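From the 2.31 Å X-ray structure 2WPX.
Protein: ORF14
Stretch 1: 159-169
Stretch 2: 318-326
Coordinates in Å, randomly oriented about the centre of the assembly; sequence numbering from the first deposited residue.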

ATOM      1  N   GLN A 159       5.929  -9.526  -0.101  1.00 15.70           N
ATOM      2  CA  GLN A 159       6.014 -10.922   0.322  1.00 15.60           C
ATOM      3  C   GLN A 159       4.655 -11.559   0.568  1.00 15.52           C
ATOM      4  O   GLN A 159       3.712 -10.863   0.887  1.00 15.00           O
ATOM      5  CB  GLN A 159       6.791 -10.980   1.642  1.00 16.36           C
ATOM      6  CG  GLN A 159       8.275 -10.576   1.579  1.00 14.01           C
ATOM      7  CD  GLN A 159       8.710  -9.954   2.911  1.00 17.43           C
ATOM      8  OE1 GLN A 159       8.899 -10.672   3.885  1.00 16.73           O
ATOM      9  NE2 GLN A 159       8.811  -8.616   2.969  1.00 13.10           N
ATOM     10  N   TRP A 160       4.551 -12.876   0.450  1.00 15.17           N
ATOM     11  CA  TRP A 160       3.291 -13.544   0.706  1.00 15.56           C
ATOM     12  C   TRP A 160       3.452 -14.660   1.710  1.00 16.15           C
ATOM     13  O   TRP A 160       4.439 -15.375   1.717  1.00 15.85           O
ATOM     14  CB  TRP A 160       2.641 -14.119  -0.587  1.00 16.29           C
ATOM     15  CG  TRP A 160       2.021 -13.041  -1.491  1.00 16.11           C
ATOM     16  CD1 TRP A 160       2.620 -12.451  -2.554  1.00 16.03           C
ATOM     17  CD2 TRP A 160       0.725 -12.425  -1.366  1.00 14.99           C
ATOM     18  NE1 TRP A 160       1.796 -11.509  -3.102  1.00 16.39           N
ATOM     19  CE2 TRP A 160       0.615 -11.481  -2.407  1.00 16.48           C
ATOM     20  CE3 TRP A 160      -0.363 -12.600  -0.495  1.00 13.13           C
ATOM     21  CZ2 TRP A 160      -0.531 -10.715  -2.605  1.00 12.44           C
ATOM     22  CZ3 TRP A 160      -1.472 -11.843  -0.670  1.00 11.15           C
ATOM     23  CH2 TRP A 160      -1.571 -10.922  -1.742  1.00 12.45           C
ATOM     24  N   LEU A 161       2.469 -14.756   2.590  1.00 16.46           N
ATOM     25  CA  LEU A 161       2.324 -15.886   3.471  1.00 16.38           C
ATOM     26  C   LEU A 161       1.012 -16.572   3.150  1.00 17.52           C
ATOM     27  O   LEU A 161      -0.050 -15.955   3.161  1.00 17.60           O
ATOM     28  CB  LEU A 161       2.306 -15.425   4.910  1.00 15.46           C
ATOM     29  CG  LEU A 161       1.889 -16.488   5.960  1.00 15.44           C
ATOM     30  CD1 LEU A 161       2.856 -17.698   6.022  1.00 13.00           C
ATOM     31  CD2 LEU A 161       1.683 -15.832   7.342  1.00 12.89           C
ATOM     32  N   ASP A 162       1.100 -17.855   2.857  1.00 18.56           N
ATOM     33  CA  ASP A 162      -0.037 -18.655   2.582  1.00 20.42           C
ATOM     34  C   ASP A 162      -0.163 -19.678   3.696  1.00 21.11           C
ATOM     35  O   ASP A 162       0.557 -20.682   3.743  1.00 22.81           O
ATOM     36  CB  ASP A 162       0.195 -19.346   1.261  1.00 22.03           C
ATOM     37  CG  ASP A 162      -0.890 -20.297   0.887  1.00 24.54           C
ATOM     38  OD1 ASP A 162      -1.703 -20.750   1.730  1.00 27.81           O
ATOM     39  OD2 ASP A 162      -0.904 -20.625  -0.307  1.00 27.82           O
ATOM     40  N   LEU A 163      -1.116 -19.424   4.572  1.00 23.50           N
ATOM     41  CA  LEU A 163      -1.372 -20.262   5.708  1.00 23.63           C
ATOM     42  C   LEU A 163      -1.717 -21.719   5.363  1.00 24.81           C
ATOM     43  O   LEU A 163      -1.616 -22.565   6.235  1.00 24.32           O
ATOM     44  CB  LEU A 163      -2.478 -19.645   6.557  1.00 22.77           C
ATOM     45  CG  LEU A 163      -2.088 -18.546   7.551  1.00 22.40           C
ATOM     46  CD1 LEU A 163      -1.100 -17.631   6.953  1.00 25.19           C
ATOM     47  CD2 LEU A 163      -3.373 -17.784   7.890  1.00 23.76           C
ATOM     48  N   ASP A 164      -2.157 -22.005   4.139  1.00 26.02           N
ATOM     49  CA  ASP A 164      -2.355 -23.403   3.718  1.00 28.82           C
ATOM     50  C   ASP A 164      -1.041 -24.084   3.369  1.00 28.80           C
ATOM     51  O   ASP A 164      -0.992 -25.286   3.160  1.00 29.84           O
ATOM     52  CB  ASP A 164      -3.233 -23.523   2.466  1.00 30.66           C
ATOM     53  CG  ASP A 164      -4.701 -23.325   2.749  1.00 33.60           C
ATOM     54  OD1 ASP A 164      -5.414 -22.947   1.779  1.00 37.83           O
ATOM     55  OD2 ASP A 164      -5.130 -23.502   3.916  1.00 34.07           O
ATOM     56  N   ARG A 165       0.016 -23.305   3.241  1.00 29.10           N
ATOM     57  CA  ARG A 165       1.330 -23.877   2.961  1.00 29.60           C
ATOM     58  C   ARG A 165       2.153 -23.917   4.249  1.00 28.30           C
ATOM     59  O   ARG A 165       2.928 -24.816   4.457  1.00 28.36           O
ATOM     60  CB  ARG A 165       2.038 -23.041   1.911  1.00 30.19           C
ATOM     61  CG  ARG A 165       3.340 -23.594   1.457  1.00 34.37           C
ATOM     62  CD  ARG A 165       4.387 -22.492   1.405  1.00 40.67           C
ATOM     63  NE  ARG A 165       4.391 -21.722   0.156  1.00 43.75           N
ATOM     64  CZ  ARG A 165       5.111 -22.055  -0.921  1.00 48.71           C
ATOM     65  NH1 ARG A 165       5.859 -23.157  -0.924  1.00 47.28           N
ATOM     66  NH2 ARG A 165       5.075 -21.294  -2.014  1.00 52.29           N
ATOM     67  N   HIS A 166       1.992 -22.932   5.120  1.00 26.85           N
ATOM     68  CA  HIS A 166       2.835 -22.898   6.316  1.00 25.39           C
ATOM     69  C   HIS A 166       2.058 -22.248   7.443  1.00 23.12           C
ATOM     70  O   HIS A 166       1.535 -21.178   7.278  1.00 21.89           O
ATOM     71  CB  HIS A 166       4.140 -22.134   6.082  1.00 24.82           C
ATOM     72  CG  HIS A 166       4.909 -21.877   7.352  1.00 27.29           C
ATOM     73  ND1 HIS A 166       5.428 -22.896   8.128  1.00 27.85           N
ATOM     74  CD2 HIS A 166       5.196 -20.726   8.011  1.00 24.76           C
ATOM     75  CE1 HIS A 166       6.020 -22.385   9.193  1.00 25.71           C
ATOM     76  NE2 HIS A 166       5.891 -21.069   9.145  1.00 24.99           N
ATOM     77  N   ASP A 167       1.948 -22.908   8.579  1.00 22.27           N
ATOM     78  CA  ASP A 167       1.216 -22.288   9.694  1.00 21.94           C
ATOM     79  C   ASP A 167       2.131 -21.657  10.749  1.00 20.36           C
ATOM     80  O   ASP A 167       2.678 -22.354  11.564  1.00 20.80           O
ATOM     81  CB  ASP A 167       0.281 -23.324  10.329  1.00 22.19           C
ATOM     82  CG  ASP A 167      -0.417 -22.791  11.564  1.00 23.02           C
ATOM     83  OD1 ASP A 167      -0.941 -23.665  12.280  1.00 26.26           O
ATOM     84  OD2 ASP A 167      -0.404 -21.549  11.843  1.00 15.89           O
ATOM     85  N   PRO A 168       2.312 -20.328  10.736  1.00 19.45           N
ATOM     86  CA  PRO A 168       3.285 -19.836  11.717  1.00 19.46           C
ATOM     87  C   PRO A 168       2.804 -19.994  13.157  1.00 19.67           C
ATOM     88  O   PRO A 168       3.563 -19.782  14.113  1.00 20.05           O
ATOM     89  CB  PRO A 168       3.421 -18.357  11.376  1.00 18.63           C
ATOM     90  CG  PRO A 168       2.173 -18.007  10.689  1.00 19.23           C
ATOM     91  CD  PRO A 168       1.647 -19.244  10.010  1.00 18.96           C
ATOM     92  N   LEU A 169       1.546 -20.339  13.343  1.00 19.32           N
ATOM     93  CA  LEU A 169       1.084 -20.362  14.710  1.00 19.99           C
ATOM     94  C   LEU A 169       0.975 -21.833  15.167  1.00 20.72           C
ATOM     95  O   LEU A 169       0.395 -22.128  16.180  1.00 19.28           O
ATOM     96  CB  LEU A 169      -0.225 -19.568  14.837  1.00 19.85           C
ATOM     97  CG  LEU A 169      -0.167 -18.029  14.889  1.00 17.95           C
ATOM     98  CD1 LEU A 169      -1.510 -17.424  14.413  1.00 20.25           C
ATOM     99  CD2 LEU A 169       0.061 -17.618  16.323  1.00 17.44           C
ATOM    100  N   ALA A 318      10.386 -13.761   7.230  1.00 13.34           N
ATOM    101  CA  ALA A 318      10.832 -15.051   6.703  1.00 14.33           C
ATOM    102  C   ALA A 318      10.667 -16.183   7.694  1.00 16.59           C
ATOM    103  O   ALA A 318      10.086 -17.235   7.348  1.00 18.29           O
ATOM    104  CB  ALA A 318      12.323 -14.981   6.209  1.00 13.38           C
ATOM    105  N   ALA A 319      11.151 -15.989   8.923  1.00 17.83           N
ATOM    106  CA  ALA A 319      10.942 -17.010  10.005  1.00 19.59           C
ATOM    107  C   ALA A 319       9.483 -17.360  10.080  1.00 19.66           C
ATOM    108  O   ALA A 319       9.132 -18.433  10.510  1.00 22.18           O
ATOM    109  CB  ALA A 319      11.378 -16.474  11.397  1.00 19.14           C
ATOM    110  N   LEU A 320       8.619 -16.435   9.710  1.00 18.89           N
ATOM    111  CA  LEU A 320       7.194 -16.670   9.939  1.00 19.93           C
ATOM    112  C   LEU A 320       6.535 -17.341   8.720  1.00 20.52           C
ATOM    113  O   LEU A 320       5.335 -17.568   8.725  1.00 21.08           O
ATOM    114  CB  LEU A 320       6.470 -15.346  10.219  1.00 20.12           C
ATOM    115  CG  LEU A 320       6.294 -14.896  11.680  1.00 22.47           C
ATOM    116  CD1 LEU A 320       7.648 -14.861  12.322  1.00 20.73           C
ATOM    117  CD2 LEU A 320       5.628 -13.547  11.763  1.00 20.21           C
ATOM    118  N   GLY A 321       7.309 -17.617   7.659  1.00 19.69           N
ATOM    119  CA  GLY A 321       6.733 -18.241   6.468  1.00 19.93           C
ATOM    120  C   GLY A 321       6.486 -17.257   5.311  1.00 19.00           C
ATOM    121  O   GLY A 321       6.056 -17.671   4.220  1.00 19.57           O
ATOM    122  N   PHE A 322       6.733 -15.963   5.531  1.00 15.87           N
ATOM    123  CA  PHE A 322       6.566 -15.018   4.443  1.00 15.19           C
ATOM    124  C   PHE A 322       7.606 -15.331   3.324  1.00 16.57           C
ATOM    125  O   PHE A 322       8.760 -15.586   3.624  1.00 16.28           O
ATOM    126  CB  PHE A 322       6.660 -13.554   4.909  1.00 12.96           C
ATOM    127  CG  PHE A 322       5.368 -12.985   5.457  1.00 11.52           C
ATOM    128  CD1 PHE A 322       5.110 -12.987   6.833  1.00 10.60           C
ATOM    129  CD2 PHE A 322       4.427 -12.426   4.607  1.00 12.67           C
ATOM    130  CE1 PHE A 322       3.967 -12.441   7.342  1.00 14.42           C
ATOM    131  CE2 PHE A 322       3.250 -11.865   5.093  1.00 10.72           C
ATOM    132  CZ  PHE A 322       2.998 -11.882   6.456  1.00 12.65           C
ATOM    133  N   GLU A 323       7.168 -15.334   2.053  1.00 17.08           N
ATOM    134  CA  GLU A 323       8.072 -15.579   0.924  1.00 17.85           C
ATOM    135  C   GLU A 323       8.045 -14.400  -0.039  1.00 16.58           C
ATOM    136  O   GLU A 323       6.981 -13.927  -0.447  1.00 16.86           O
ATOM    137  CB  GLU A 323       7.737 -16.893   0.202  1.00 19.80           C
ATOM    138  CG  GLU A 323       7.825 -18.094   1.108  1.00 21.88           C
ATOM    139  CD  GLU A 323       7.409 -19.421   0.432  1.00 31.10           C
ATOM    140  OE1 GLU A 323       6.290 -19.520  -0.108  1.00 31.50           O
ATOM    141  OE2 GLU A 323       8.208 -20.381   0.456  1.00 32.69           O
ATOM    142  N   PRO A 324       9.232 -13.891  -0.364  1.00 15.55           N
ATOM    143  CA  PRO A 324       9.347 -12.781  -1.311  1.00 14.75           C
ATOM    144  C   PRO A 324       8.826 -13.227  -2.672  1.00 15.78           C
ATOM    145  O   PRO A 324       9.235 -14.250  -3.194  1.00 16.35           O
ATOM    146  CB  PRO A 324      10.855 -12.495  -1.351  1.00 14.57           C
ATOM    147  CG  PRO A 324      11.387 -13.121  -0.087  1.00 15.04           C
ATOM    148  CD  PRO A 324      10.531 -14.324   0.176  1.00 14.42           C
ATOM    149  N   TYR A 325       7.907 -12.457  -3.224  1.00 15.26           N
ATOM    150  CA  TYR A 325       7.292 -12.798  -4.484  1.00 17.13           C
ATOM    151  C   TYR A 325       7.655 -11.845  -5.644  1.00 17.18           C
ATOM    152  O   TYR A 325       8.054 -12.309  -6.696  1.00 18.74           O
ATOM    153  CB  TYR A 325       5.795 -12.835  -4.313  1.00 16.82           C
ATOM    154  CG  TYR A 325       5.171 -13.563  -5.436  1.00 20.52           C
ATOM    155  CD1 TYR A 325       5.112 -14.965  -5.432  1.00 22.35           C
ATOM    156  CD2 TYR A 325       4.638 -12.877  -6.519  1.00 21.80           C
ATOM    157  CE1 TYR A 325       4.543 -15.655  -6.472  1.00 25.35           C
ATOM    158  CE2 TYR A 325       4.048 -13.563  -7.563  1.00 25.06           C
ATOM    159  CZ  TYR A 325       4.010 -14.951  -7.534  1.00 28.70           C
ATOM    160  OH  TYR A 325       3.417 -15.648  -8.583  1.00 34.66           O
ATOM    161  N   ASP A 326       7.505 -10.527  -5.458  1.00 15.77           N
ATOM    162  CA  ASP A 326       7.893  -9.563  -6.479  1.00 16.49           C
ATOM    163  C   ASP A 326       8.477  -8.290  -5.843  1.00 15.76           C
ATOM    164  O   ASP A 326       8.507  -8.150  -4.606  1.00 14.87           O
ATOM    165  CB  ASP A 326       6.735  -9.268  -7.417  1.00 15.62           C
ATOM    166  CG  ASP A 326       5.516  -8.805  -6.669  1.00 19.48           C
ATOM    167  OD1 ASP A 326       4.377  -9.027  -7.139  1.00 21.94           O
ATOM    168  OD2 ASP A 326       5.679  -8.234  -5.571  1.00 15.68           O
TER
HETATM  169  O   HOH W   1       2.349 -10.154  -5.416  1.00 13.57           O
HETATM  170  O   HOH W   2       4.208 -18.046   0.283  1.00 18.58           O
HETATM  171  O   HOH W   3       7.155 -19.870  11.231  1.00 13.22           O

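No two touching residues in this contact are closer than 152 positions in the chain, and a short antiparallel pairing joins the two segments. Trp 160 and Glu 323 form the hydrogen-bonded pair: Trp 160 N donates to Glu 323 O at 2.8 Å, and Glu 323 N to Trp 160 O at 2.7 Å, both nearly straight. Beside it Gln 159 and Pro 324 make a pair without hydrogen bonds, a position that suits proline, which has no N-H to offer. There the backbones come close, with Gln 159 CA 4.2 Å from Pro 324 CA, and Gln 159 CA also lies 3.2 Å from Glu 323 O in a CA-H...O contact.

The side chains around the ladder fit by shape. The bump at Leu 161 is its CB, which sits over the face of the Phe 322 ring, 3.7 Å from the ring centroid and only 13° off the normal, a CH-pi contact in which the methylene meets the flat of the ring squarely. Trp 160 and Tyr 325 fit differently. The edge of the indole is directed at the tyrosine face, with planes at 88° and an offset, and Trp 160 CD1 packs 3.6 Å from Tyr 325 CB.

The hollow of the contact is at Gly 321. Gly 321 is the first residue after the helix to leave helical phi/psi, in a Schellman motif with positive phi, its N bonded to Ala 318 O at 2.8 Å. His 166 occupies the space a side chain would need: His 166 CD2 lies 3.3 Å from Gly 321 CA. An ideal CB would fall 2.2 Å from His 166 CD2 and 3.0 Å from Leu 161 CD1, and would also jam against the preceding carbonyl. Fold and packing thus call for glycine at the same place. Next door, the Leu 320 carbonyl projects toward stretch 1; Leu 320 O is 3.2 Å from His 166 CD2, at the ring's edge, and 3.4 Å from Pro 168 CB.

Polar groups finish the margins. Arg 165 reaches across to form a salt bridge, Arg 165 NH2 to Glu 323 OE1 at 2.9 Å, with the carboxylate oxygen over one face of the guanidinium. Three waters bridge polar atoms of the two segments. One water donates to both Trp 160 O and Glu 323 OE1; another accepts from Trp 160 NE1 and donates to Asp 326 OD1; a third links His 166 NE2 with Ala 319 O. The rule to read here is a ladder of two residue pairs, a glycine hollow beside it, and waters bridging polar atoms.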